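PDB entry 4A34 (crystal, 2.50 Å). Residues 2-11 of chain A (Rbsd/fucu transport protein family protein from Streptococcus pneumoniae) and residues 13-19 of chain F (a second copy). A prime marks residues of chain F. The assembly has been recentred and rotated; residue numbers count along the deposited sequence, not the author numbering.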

# COMPACT_ATOMS: atom_id res chain seq x y z
N LEU A 2 23.83 16.46 9.60
CA LEU A 2 23.59 17.83 10.14
C LEU A 2 24.51 18.15 11.31
O LEU A 2 25.01 17.25 11.98
N LYS A 3 24.71 19.45 11.56
CA LYS A 3 25.53 19.94 12.67
C LYS A 3 24.94 19.57 14.02
O LYS A 3 23.72 19.50 14.16
N HIS A 4 25.81 19.33 15.00
CA HIS A 4 25.41 19.12 16.40
C HIS A 4 24.54 17.88 16.66
O HIS A 4 23.98 17.73 17.75
N ILE A 5 24.43 17.02 15.66
CA ILE A 5 23.84 15.69 15.82
C ILE A 5 24.96 14.68 15.60
O ILE A 5 25.73 14.83 14.65
N PRO A 6 25.08 13.66 16.48
CA PRO A 6 26.05 12.59 16.26
C PRO A 6 25.96 12.00 14.85
O PRO A 6 24.86 11.86 14.29
N LYS A 7 27.11 11.65 14.28
CA LYS A 7 27.19 11.21 12.88
C LYS A 7 26.87 9.71 12.64
O LYS A 7 26.79 9.27 11.49
N ASN A 8 26.69 8.94 13.72
CA ASN A 8 26.44 7.50 13.61
C ASN A 8 25.01 7.03 13.97
O ASN A 8 24.75 5.82 14.08
N ILE A 9 24.10 7.97 14.18
CA ILE A 9 22.69 7.65 14.26
C ILE A 9 21.96 8.11 12.99
O ILE A 9 22.05 9.27 12.60
N SER A 10 21.26 7.17 12.37
CA SER A 10 20.63 7.36 11.07
C SER A 10 19.36 8.23 11.11
O SER A 10 18.79 8.46 12.19
N PRO A 11 18.92 8.73 9.94
CA PRO A 11 17.69 9.50 9.80
C PRO A 11 16.47 8.87 10.44
O PRO A 11 15.79 9.53 11.23
N LEU F 13 10.47 16.14 10.43
CA LEU F 13 11.30 17.22 9.86
C LEU F 13 12.80 16.95 10.01
O LEU F 13 13.56 17.14 9.05
N LEU F 14 13.22 16.50 11.18
CA LEU F 14 14.63 16.22 11.41
C LEU F 14 15.12 15.13 10.48
O LEU F 14 16.20 15.26 9.86
N LYS F 15 14.34 14.05 10.38
CA LYS F 15 14.59 12.98 9.43
C LYS F 15 14.84 13.56 8.03
O LYS F 15 15.91 13.34 7.44
N THR F 16 13.86 14.30 7.52
CA THR F 16 13.99 14.81 6.15
C THR F 16 15.21 15.73 6.03
O THR F 16 15.96 15.63 5.06
N LEU F 17 15.45 16.56 7.04
CA LEU F 17 16.68 17.38 7.09
C LEU F 17 17.98 16.56 6.98
O LEU F 17 18.92 16.96 6.29
N MET F 18 18.02 15.40 7.63
CA MET F 18 19.20 14.52 7.55
C MET F 18 19.30 13.72 6.25
O MET F 18 20.40 13.44 5.79
N GLU F 19 18.14 13.35 5.70
CA GLU F 19 18.05 12.66 4.42
C GLU F 19 18.53 13.55 3.29
O GLU F 19 19.01 13.07 2.26

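An irregular segment can pack against a helix without a single hydrogen bond crossing between them, through apolar contacts alone. The contact between residues 2-11 of chain A and helix 13-19 of chain F is such a case, burying 426 Å² in all.

Leu2 opens the contact. It points toward the helix as an m,t rotamer, and its CD1 lies 3.9 Å from Leu14′ CD2, 3.6 Å from Leu17′ CB and 3.8 Å from Met18′ CG, so that one methyl meets three residues of the helix. Its other methyl, CD2, rests 3.5 Å from the backbone O of Leu17′. A type II turn from Leu2 to Ile5 then carries Lys3 and His4 out of reach and brings the chain back with Ile5, also m,t and directed toward the helix; Ile5 CD1 sits 3.6 Å from Leu14′ CD2. Pro6, Lys7 and Asn8 make no contact.

Ile9 leaves sideways, with both chi angles between wells, yet its end comes nearer, and CD1 reaches to 4.4 Å from Met18′ CE. Met18′ (m,t,p) is the counterpart of Leu2: it points toward chain A and extends its CE along the backbone there, 3.3 Å from Ile9 O and 3.5 Å from Pro11 N. Ser10 turns its CB away; its side chain, in the p rotamer, caps a backbone N just past the stretch.

Pro11, puckered C-gamma exo, closes the contact. Its CD lies 3.9 Å from Met18′ CE, while CB is 4.0 Å from both Lys15′ CG and Glu19′ CG. Here charged residues lend their aliphatic portions to packing, and their charges are paired within the helix: Lys15′ NZ donates to Glu19′ OE2 at 2.7 Å in a salt bridge.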

# COMPACT_ATOMS: atom_id res chain seq x y z
CB LEU A 2 22.14 18.00 10.57
CG LEU A 2 20.99 17.81 9.57
CD1 LEU A 2 19.67 17.96 10.31
CD2 LEU A 2 21.07 18.79 8.41
CB LYS A 3 25.66 21.46 12.58
CG LYS A 3 26.83 21.95 11.72
CD LYS A 3 26.44 23.13 10.83
CE LYS A 3 25.74 24.26 11.60
NZ LYS A 3 24.91 25.11 10.70
CB HIS A 4 24.73 20.38 16.99
CG HIS A 4 25.44 21.66 16.67
ND1 HIS A 4 24.83 22.71 16.01
CD2 HIS A 4 26.71 22.06 16.91
CE1 HIS A 4 25.69 23.70 15.86
NE2 HIS A 4 26.84 23.33 16.40
CB ILE A 5 22.70 15.44 14.80
CG1 ILE A 5 21.51 16.36 15.09
CG2 ILE A 5 22.25 13.98 14.81
CD1 ILE A 5 20.69 16.68 13.87
CB PRO A 6 25.65 11.54 17.30
CG PRO A 6 25.09 12.32 18.41
CD PRO A 6 24.41 13.52 17.79
CB LYS A 7 28.54 11.60 12.25
CG LYS A 7 28.78 13.12 12.11
CD LYS A 7 29.22 13.52 10.69
CE LYS A 7 28.02 13.59 9.72
NZ LYS A 7 28.39 13.68 8.26
CB ASN A 8 27.50 6.70 14.39
CG ASN A 8 27.31 6.82 15.89
OD1 ASN A 8 26.58 7.69 16.39
ND2 ASN A 8 27.97 5.94 16.63
CB ILE A 9 22.01 8.11 15.61
CG1 ILE A 9 20.56 8.55 15.40
CG2 ILE A 9 22.82 9.19 16.31
CD1 ILE A 9 20.39 10.03 15.14
CB SER A 10 20.31 5.99 10.46
OG SER A 10 19.30 5.31 11.19
CB PRO A 11 17.52 9.60 8.28
CG PRO A 11 18.90 9.65 7.79
CD PRO A 11 19.70 8.74 8.68
CB LEU F 13 10.93 18.61 10.41
CG LEU F 13 11.70 19.84 9.86
CD1 LEU F 13 11.79 19.89 8.33
CD2 LEU F 13 11.12 21.15 10.37
CB LEU F 14 14.89 15.82 12.87
CG LEU F 14 16.19 16.37 13.46
CD1 LEU F 14 16.32 15.98 14.91
CD2 LEU F 14 17.42 15.93 12.69
CB LYS F 15 13.45 11.97 9.40
CG LYS F 15 13.67 10.84 8.42
CD LYS F 15 12.55 9.84 8.47
CE LYS F 15 12.78 8.71 7.47
NZ LYS F 15 12.17 8.97 6.14
CB THR F 16 12.63 15.35 5.53
OG1 THR F 16 12.82 16.60 4.84
CG2 THR F 16 11.56 15.50 6.58
CB LEU F 17 16.70 18.28 8.33
CG LEU F 17 15.64 19.38 8.51
CD1 LEU F 17 15.58 19.85 9.96
CD2 LEU F 17 15.83 20.56 7.57
CB MET F 18 19.21 13.55 8.72
CG MET F 18 19.66 14.17 10.02
SD MET F 18 19.20 13.05 11.33
CE MET F 18 20.37 11.71 11.06
CB GLU F 19 16.62 12.29 4.09
CG GLU F 19 15.94 11.37 5.05
CD GLU F 19 14.57 11.03 4.58
OE1 GLU F 19 13.85 11.95 4.12
OE2 GLU F 19 14.21 9.84 4.65